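Local coordinates for protein ORF10 (Moritella marina, PDB 6RIW) that probably catalyses the chain-extending condensation of polyunsaturated fatty acid synthesis, through the ketosynthase-chain length factor didomain that this fragment comprises, at residues N244-G256 with P391-K403. Sequence-based numbering, arbitrary orientation.
Sequences NNVHAPFDQNSQG and PATINLKQPLQSK
Asp251 sets its carboxylate trans to its own backbone N (chi1 -169°), which carries OD2 over to the backbone of Lys397 and Gln398, while Leu396, with CG likewise trans (chi1 176°), brings CD1 against the Phe250 carbonyl carbon and CB. The pairing is a worked example of how one carboxylate can join two loops. Asp251 OD2 takes the N-H of Lys397 nearly in line with its C-O bond and that of Gln398 from above the carboxylate plane, each backbone N lying 2.9 Å from OD2. Asp251 OD1 closes an Asx turn by accepting Asn253 N at 2.7 Å, and on its syn lone pair it also receives Asn253 ND2. Asn253 ND2 also donates to Gln398 OE1 at 2.8 Å, the two amide planes standing 39° apart. With an alanine here in place of Asp251, the N-H groups of Lys397 and Gln398 would probably lose their shared acceptor, and the Asn253 amide would keep only Gln398 as a partner within the two segments. Around a single beta bridge between Asp251 and Pro399, straight backbone bonds run from Leu400 N to Phe250 O and from Gln252 N to Gln398 O. Leu396 CD1 packs on Phe250 CB at 3.6 Å, and a water donates to both Pro249 O and Ile394 O. Within the ketosynthase domain the contact thus ties the loop between helix 228-237 and strand 259-270 to the one joining strands 389-390 and 417-418, with Leu400 resting on helix 336-350 and Pro249 and Thr393 against helix 363-366.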
# COMPACT_ATOMS: atom_id res chain seq x y z
N ASN A 244 15.19 -24.03 13.28
CA ASN A 244 15.05 -24.72 14.56
C ASN A 244 13.75 -24.39 15.29
O ASN A 244 13.60 -24.73 16.46
CB ASN A 244 16.26 -24.42 15.45
CG ASN A 244 16.29 -22.98 15.94
OD1 ASN A 244 15.49 -22.15 15.51
ND2 ASN A 244 17.23 -22.69 16.84
N ASN A 245 12.82 -23.70 14.62
CA ASN A 245 11.53 -23.31 15.19
C ASN A 245 11.66 -22.40 16.42
O ASN A 245 10.74 -22.30 17.23
CB ASN A 245 10.67 -24.54 15.53
CG ASN A 245 9.18 -24.26 15.46
OD1 ASN A 245 8.45 -24.45 16.43
ND2 ASN A 245 8.71 -23.82 14.29
N VAL A 246 12.79 -21.70 16.55
CA VAL A 246 13.00 -20.76 17.65
C VAL A 246 12.88 -19.33 17.11
O VAL A 246 13.75 -18.86 16.37
CB VAL A 246 14.36 -20.96 18.34
CG1 VAL A 246 14.57 -19.90 19.41
CG2 VAL A 246 14.43 -22.35 18.96
N HIS A 247 11.80 -18.65 17.50
CA HIS A 247 11.59 -17.23 17.23
C HIS A 247 11.72 -16.49 18.55
O HIS A 247 10.81 -16.51 19.38
CB HIS A 247 10.22 -16.99 16.58
CG HIS A 247 9.72 -15.59 16.73
ND1 HIS A 247 10.38 -14.50 16.18
CD2 HIS A 247 8.65 -15.08 17.37
CE1 HIS A 247 9.73 -13.39 16.48
NE2 HIS A 247 8.67 -13.72 17.21
N ALA A 248 12.86 -15.84 18.76
CA ALA A 248 13.20 -15.28 20.07
C ALA A 248 14.03 -14.02 19.88
O ALA A 248 15.27 -14.08 19.88
CB ALA A 248 13.94 -16.30 20.93
N PRO A 249 13.38 -12.87 19.73
CA PRO A 249 14.13 -11.62 19.53
C PRO A 249 15.18 -11.42 20.62
O PRO A 249 14.90 -11.61 21.80
CB PRO A 249 13.04 -10.54 19.58
CG PRO A 249 11.78 -11.27 19.17
CD PRO A 249 11.92 -12.66 19.75
N PHE A 250 16.39 -11.06 20.19
CA PHE A 250 17.59 -10.78 20.99
C PHE A 250 18.28 -12.06 21.46
O PHE A 250 19.35 -11.96 22.08
CB PHE A 250 17.31 -9.89 22.21
CG PHE A 250 16.99 -8.46 21.87
CD1 PHE A 250 17.86 -7.72 21.09
CD2 PHE A 250 15.83 -7.87 22.33
CE1 PHE A 250 17.58 -6.39 20.78
CE2 PHE A 250 15.54 -6.55 22.01
CZ PHE A 250 16.43 -5.81 21.23
N ASP A 251 17.73 -13.25 21.21
CA ASP A 251 18.30 -14.48 21.74
C ASP A 251 19.27 -15.10 20.74
O ASP A 251 19.01 -15.14 19.54
CB ASP A 251 17.21 -15.48 22.10
CG ASP A 251 17.74 -16.68 22.90
OD1 ASP A 251 18.33 -17.59 22.28
OD2 ASP A 251 17.59 -16.69 24.14
N GLN A 252 20.42 -15.58 21.26
CA GLN A 252 21.44 -16.19 20.41
C GLN A 252 20.90 -17.34 19.58
O GLN A 252 21.42 -17.61 18.49
CB GLN A 252 22.61 -16.71 21.27
CG GLN A 252 23.43 -15.66 21.97
CD GLN A 252 24.54 -16.28 22.82
OE1 GLN A 252 25.07 -17.33 22.48
NE2 GLN A 252 24.86 -15.64 23.95
N ASN A 253 19.88 -18.05 20.06
CA ASN A 253 19.40 -19.26 19.39
C ASN A 253 18.29 -18.98 18.38
O ASN A 253 17.88 -19.91 17.68
CB ASN A 253 18.90 -20.28 20.43
CG ASN A 253 19.95 -20.62 21.48
OD1 ASN A 253 20.91 -21.34 21.20
ND2 ASN A 253 19.76 -20.10 22.70
N SER A 254 17.81 -17.74 18.30
CA SER A 254 16.77 -17.39 17.34
C SER A 254 17.28 -17.56 15.92
O SER A 254 18.39 -17.13 15.58
CB SER A 254 16.33 -15.94 17.55
OG SER A 254 15.13 -15.65 16.81
N GLN A 255 16.48 -18.19 15.07
CA GLN A 255 16.88 -18.35 13.67
C GLN A 255 15.94 -17.70 12.67
O GLN A 255 16.08 -17.92 11.47
CB GLN A 255 17.05 -19.84 13.35
CG GLN A 255 18.27 -20.42 14.05
CD GLN A 255 18.58 -21.83 13.60
OE1 GLN A 255 17.77 -22.48 12.93
NE2 GLN A 255 19.76 -22.31 13.98
N GLY A 256 15.00 -16.87 13.12
CA GLY A 256 14.03 -16.30 12.21
C GLY A 256 12.89 -15.66 12.96
O GLY A 256 12.93 -15.50 14.19
N PRO A 391 7.71 -4.02 30.85
CA PRO A 391 7.49 -5.47 30.76
C PRO A 391 8.68 -6.20 30.15
O PRO A 391 9.54 -5.63 29.48
CB PRO A 391 6.26 -5.59 29.86
CG PRO A 391 5.65 -4.21 29.82
CD PRO A 391 6.77 -3.25 30.03
N ALA A 392 8.71 -7.50 30.39
CA ALA A 392 9.75 -8.37 29.88
C ALA A 392 9.64 -8.58 28.37
O ALA A 392 8.56 -8.49 27.78
CB ALA A 392 9.69 -9.74 30.57
N THR A 393 10.78 -8.87 27.76
CA THR A 393 10.84 -9.58 26.48
C THR A 393 10.85 -11.07 26.81
O THR A 393 11.71 -11.52 27.58
CB THR A 393 12.08 -9.19 25.69
OG1 THR A 393 12.03 -7.79 25.37
CG2 THR A 393 12.22 -10.02 24.42
N ILE A 394 9.90 -11.83 26.26
CA ILE A 394 9.75 -13.23 26.63
C ILE A 394 10.67 -14.11 25.79
O ILE A 394 11.17 -13.70 24.73
CB ILE A 394 8.29 -13.69 26.52
CG1 ILE A 394 7.85 -13.76 25.06
CG2 ILE A 394 7.38 -12.77 27.32
CD1 ILE A 394 6.54 -14.50 24.86
N ASN A 395 10.91 -15.34 26.27
CA ASN A 395 11.68 -16.38 25.59
C ASN A 395 13.14 -16.02 25.40
O ASN A 395 13.83 -16.61 24.55
CB ASN A 395 11.07 -16.76 24.24
CG ASN A 395 9.66 -17.29 24.37
OD1 ASN A 395 8.79 -16.99 23.55
ND2 ASN A 395 9.42 -18.08 25.42
N LEU A 396 13.64 -15.07 26.17
CA LEU A 396 15.01 -14.58 26.02
C LEU A 396 15.83 -15.22 27.14
O LEU A 396 15.74 -14.81 28.30
CB LEU A 396 15.02 -13.06 26.09
CG LEU A 396 16.35 -12.32 26.06
CD1 LEU A 396 16.99 -12.50 24.71
CD2 LEU A 396 16.12 -10.85 26.37
N LYS A 397 16.62 -16.23 26.79
CA LYS A 397 17.41 -17.00 27.75
C LYS A 397 18.91 -16.78 27.63
O LYS A 397 19.61 -16.71 28.65
CB LYS A 397 17.13 -18.50 27.60
CG LYS A 397 15.67 -18.88 27.40
CD LYS A 397 14.85 -18.60 28.63
CE LYS A 397 13.54 -19.38 28.62
NZ LYS A 397 12.72 -19.03 29.83
N GLN A 398 19.43 -16.70 26.41
CA GLN A 398 20.85 -16.46 26.15
C GLN A 398 20.99 -15.27 25.21
O GLN A 398 21.00 -15.44 23.98
CB GLN A 398 21.52 -17.71 25.57
CG GLN A 398 21.67 -18.83 26.61
CD GLN A 398 21.92 -20.19 25.99
OE1 GLN A 398 21.66 -20.40 24.80
NE2 GLN A 398 22.42 -21.13 26.79
N PRO A 399 21.11 -14.06 25.75
CA PRO A 399 21.02 -12.86 24.91
C PRO A 399 22.26 -12.61 24.05
O PRO A 399 23.39 -12.91 24.43
CB PRO A 399 20.85 -11.73 25.94
CG PRO A 399 20.49 -12.40 27.23
CD PRO A 399 21.11 -13.75 27.18
N LEU A 400 22.02 -12.00 22.88
CA LEU A 400 23.13 -11.51 22.08
C LEU A 400 23.82 -10.35 22.80
O LEU A 400 23.30 -9.78 23.76
CB LEU A 400 22.66 -11.04 20.70
CG LEU A 400 21.87 -11.98 19.79
CD1 LEU A 400 21.10 -11.15 18.77
CD2 LEU A 400 22.78 -12.96 19.09
N GLN A 401 25.01 -10.01 22.32
CA GLN A 401 25.64 -8.74 22.67
C GLN A 401 25.97 -8.00 21.38
O GLN A 401 26.08 -8.60 20.31
CB GLN A 401 26.91 -8.94 23.50
CG GLN A 401 28.13 -9.17 22.65
CD GLN A 401 29.33 -9.63 23.46
OE1 GLN A 401 29.34 -9.54 24.69
NE2 GLN A 401 30.35 -10.12 22.77
N SER A 402 26.10 -6.67 21.48
CA SER A 402 26.42 -5.89 20.29
C SER A 402 27.85 -6.22 19.82
O SER A 402 28.60 -6.93 20.49
CB SER A 402 26.28 -4.38 20.55
OG SER A 402 26.96 -3.96 21.72
N LYS A 403 28.20 -5.69 18.65
CA LYS A 403 29.48 -6.04 18.03
C LYS A 403 30.65 -5.91 19.01
O LYS A 403 31.49 -6.81 19.10
CB LYS A 403 29.72 -5.18 16.79
CG LYS A 403 30.91 -5.61 15.94
CD LYS A 403 31.11 -4.70 14.72
CE LYS A 403 32.52 -4.85 14.15
NZ LYS A 403 32.55 -5.50 12.79
O HOH W 1 9.46 -15.15 21.39
O HOH W 2 13.27 -13.68 22.86